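Local coordinates for DUF1460 domain-containing protein (PDB 2IM9) that is of unknown function but belongs to an N-acetylmuramoyl-L-alanine amidase-like family of the papain-like peptidase clan, and so may cleave an amide bond in bacterial peptidoglycan, at residues A[178-183]-A[203-208]. Residues are numbered along the deposited sequence; the frame is centred on the assembly and turned at random.
Sequences QWYNHK and VELKAK
Lys206 reaches across from its helix to the backbone turn 181-183, where the chain leaves the short helix that carries Tyr180, and its ammonium group is gripped there by backbone carbonyls. Beyond CG the chain runs extended, CE and NZ both in line (chi3 176°, chi4 -173°), passing the Tyr180 carbonyl closely enough for Lys206 CE to sit 3.3 Å from Tyr180 O. Lys206 NZ then donates to Lys183 O at 3.0 Å, only slightly tilted from that carbonyl plane, and to Asn181 O at 3.1 Å, which it meets from well above the plane. A third partner is a water that accepts from Lys206 NZ at 2.7 Å and itself donates to Asn181 OD1. The partial negative charge of the carbonyls at that end of the helix would probably help to hold the ammonium group. The Asn181 amide is steadied from its other end, Asn181 ND2 donating to Gln178 OE1 at 3.0 Å.

Beside it is an apolar contact. Leu205 crosses the Tyr180 side chain at about a right angle and touches the ring at its edge, with Leu205 CG 3.9 Å from Tyr180 CE2. Tyr130 and Leu212 from loops also touch Tyr180, while Tyr82 packs on Leu205. The contact pins helix 195-209, within a predicted coiled coil, to helix 176-181, which directly follows strand 168-175; that strand pairs antiparallel with 214-223, the strand after helix 195-209.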
loop_
_atom_site.group_PDB
_atom_site.type_symbol
_atom_site.label_atom_id
_atom_site.label_comp_id
_atom_site.label_asym_id
_atom_site.label_seq_id
_atom_site.Cartn_x
_atom_site.Cartn_y
_atom_site.Cartn_z
ATOM N N GLN A 178 -13.096 12.093 -12.732
ATOM C CA GLN A 178 -12.123 12.414 -13.778
ATOM C C GLN A 178 -11.062 11.307 -13.944
ATOM O O GLN A 178 -10.584 11.014 -15.059
ATOM C CB GLN A 178 -11.463 13.773 -13.513
ATOM C CG GLN A 178 -10.729 14.308 -14.741
ATOM C CD GLN A 178 -11.674 14.518 -15.931
ATOM O OE1 GLN A 178 -11.705 13.707 -16.843
ATOM N NE2 GLN A 178 -12.464 15.573 -15.890
ATOM N N TRP A 179 -10.699 10.660 -12.840
ATOM C CA TRP A 179 -9.773 9.538 -12.916
ATOM C C TRP A 179 -10.420 8.412 -13.744
ATOM O O TRP A 179 -9.769 7.825 -14.622
ATOM C CB TRP A 179 -9.446 9.070 -11.502
ATOM C CG TRP A 179 -8.497 7.903 -11.395
ATOM C CD1 TRP A 179 -7.156 7.893 -11.682
ATOM C CD2 TRP A 179 -8.812 6.600 -10.886
ATOM N NE1 TRP A 179 -6.621 6.646 -11.406
ATOM C CE2 TRP A 179 -7.618 5.832 -10.923
ATOM C CE3 TRP A 179 -9.989 6.004 -10.414
ATOM C CZ2 TRP A 179 -7.568 4.484 -10.498
ATOM C CZ3 TRP A 179 -9.943 4.654 -9.991
ATOM C CH2 TRP A 179 -8.737 3.915 -10.045
ATOM N N TYR A 180 -11.699 8.135 -13.493
ATOM C CA TYR A 180 -12.387 7.103 -14.279
ATOM C C TYR A 180 -12.431 7.490 -15.742
ATOM O O TYR A 180 -12.134 6.660 -16.601
ATOM C CB TYR A 180 -13.788 6.773 -13.739
ATOM C CG TYR A 180 -13.705 5.765 -12.636
ATOM C CD1 TYR A 180 -13.512 6.170 -11.315
ATOM C CD2 TYR A 180 -13.748 4.384 -12.913
ATOM C CE1 TYR A 180 -13.413 5.234 -10.291
ATOM C CE2 TYR A 180 -13.630 3.440 -11.899
ATOM C CZ TYR A 180 -13.447 3.870 -10.600
ATOM O OH TYR A 180 -13.315 2.945 -9.606
ATOM N N ASN A 181 -12.722 8.761 -16.008
ATOM C CA ASN A 181 -12.881 9.244 -17.378
ATOM C C ASN A 181 -11.618 9.054 -18.200
ATOM O O ASN A 181 -11.683 8.789 -19.401
ATOM C CB ASN A 181 -13.323 10.707 -17.387
ATOM C CG ASN A 181 -13.604 11.215 -18.777
ATOM O OD1 ASN A 181 -14.421 10.647 -19.530
ATOM N ND2 ASN A 181 -12.925 12.280 -19.141
ATOM N N HIS A 182 -10.471 9.174 -17.536
ATOM C CA HIS A 182 -9.154 8.993 -18.180
ATOM C C HIS A 182 -8.741 7.540 -18.469
ATOM O O HIS A 182 -7.713 7.295 -19.106
ATOM C CB HIS A 182 -8.069 9.649 -17.327
ATOM C CG HIS A 182 -7.779 11.068 -17.712
ATOM N ND1 HIS A 182 -8.622 12.114 -17.404
ATOM C CD2 HIS A 182 -6.743 11.609 -18.395
ATOM C CE1 HIS A 182 -8.095 13.247 -17.846
ATOM N NE2 HIS A 182 -6.956 12.965 -18.455
ATOM N N LYS A 183 -9.498 6.571 -17.968
ATOM C CA LYS A 183 -9.088 5.179 -18.145
ATOM C C LYS A 183 -9.185 4.677 -19.578
ATOM O O LYS A 183 -10.011 5.145 -20.367
ATOM C CB LYS A 183 -9.902 4.260 -17.239
ATOM C CG LYS A 183 -9.581 4.446 -15.774
ATOM C CD LYS A 183 -10.454 3.529 -14.915
ATOM C CE LYS A 183 -9.968 3.481 -13.451
ATOM N NZ LYS A 183 -8.524 3.059 -13.360
ATOM N N VAL A 203 -16.974 1.234 -20.762
ATOM C CA VAL A 203 -18.074 2.220 -20.744
ATOM C C VAL A 203 -18.953 2.018 -19.519
ATOM O O VAL A 203 -19.376 2.979 -18.868
ATOM C CB VAL A 203 -18.961 2.138 -22.048
ATOM C CG1 VAL A 203 -20.197 3.029 -21.913
ATOM C CG2 VAL A 203 -18.131 2.479 -23.269
ATOM N N GLU A 204 -19.215 0.756 -19.201
ATOM C CA GLU A 204 -20.035 0.409 -18.044
ATOM C C GLU A 204 -19.386 0.875 -16.737
ATOM O O GLU A 204 -20.039 1.487 -15.862
ATOM C CB GLU A 204 -20.222 -1.093 -18.033
ATOM C CG GLU A 204 -21.076 -1.639 -16.927
ATOM C CD GLU A 204 -21.091 -3.148 -17.024
ATOM O OE1 GLU A 204 -21.864 -3.683 -17.849
ATOM O OE2 GLU A 204 -20.292 -3.799 -16.313
ATOM N N LEU A 205 -18.095 0.588 -16.618
ATOM C CA LEU A 205 -17.320 0.988 -15.458
ATOM C C LEU A 205 -17.245 2.516 -15.343
ATOM O O LEU A 205 -17.378 3.075 -14.245
ATOM C CB LEU A 205 -15.902 0.406 -15.548
ATOM C CG LEU A 205 -15.008 0.695 -14.332
ATOM C CD1 LEU A 205 -15.611 0.149 -13.019
ATOM C CD2 LEU A 205 -13.578 0.211 -14.596
ATOM N N LYS A 206 -17.035 3.201 -16.470
ATOM C CA LYS A 206 -16.956 4.670 -16.425
ATOM C C LYS A 206 -18.279 5.309 -16.027
ATOM O O LYS A 206 -18.309 6.370 -15.362
ATOM C CB LYS A 206 -16.503 5.213 -17.769
ATOM C CG LYS A 206 -15.025 4.987 -18.014
ATOM C CD LYS A 206 -14.633 5.596 -19.341
ATOM C CE LYS A 206 -13.136 5.474 -19.548
ATOM N NZ LYS A 206 -12.743 6.208 -20.769
ATOM N N ALA A 207 -19.374 4.667 -16.432
ATOM C CA ALA A 207 -20.704 5.163 -16.083
ATOM C C ALA A 207 -20.879 5.141 -14.570
ATOM O O ALA A 207 -21.444 6.083 -13.995
ATOM C CB ALA A 207 -21.806 4.370 -16.792
ATOM N N LYS A 208 -20.363 4.104 -13.915
ATOM C CA LYS A 208 -20.402 4.061 -12.465
ATOM C C LYS A 208 -19.428 5.079 -11.858
ATOM O O LYS A 208 -19.784 5.809 -10.930
ATOM C CB LYS A 208 -20.091 2.663 -11.938
ATOM C CG LYS A 208 -20.344 2.531 -10.453
ATOM C CD LYS A 208 -21.837 2.621 -10.105
ATOM C CE LYS A 208 -22.088 2.269 -8.641
ATOM N NZ LYS A 208 -21.893 0.789 -8.392
HETATM O O HOH W 1 -14.317 8.386 -21.082
#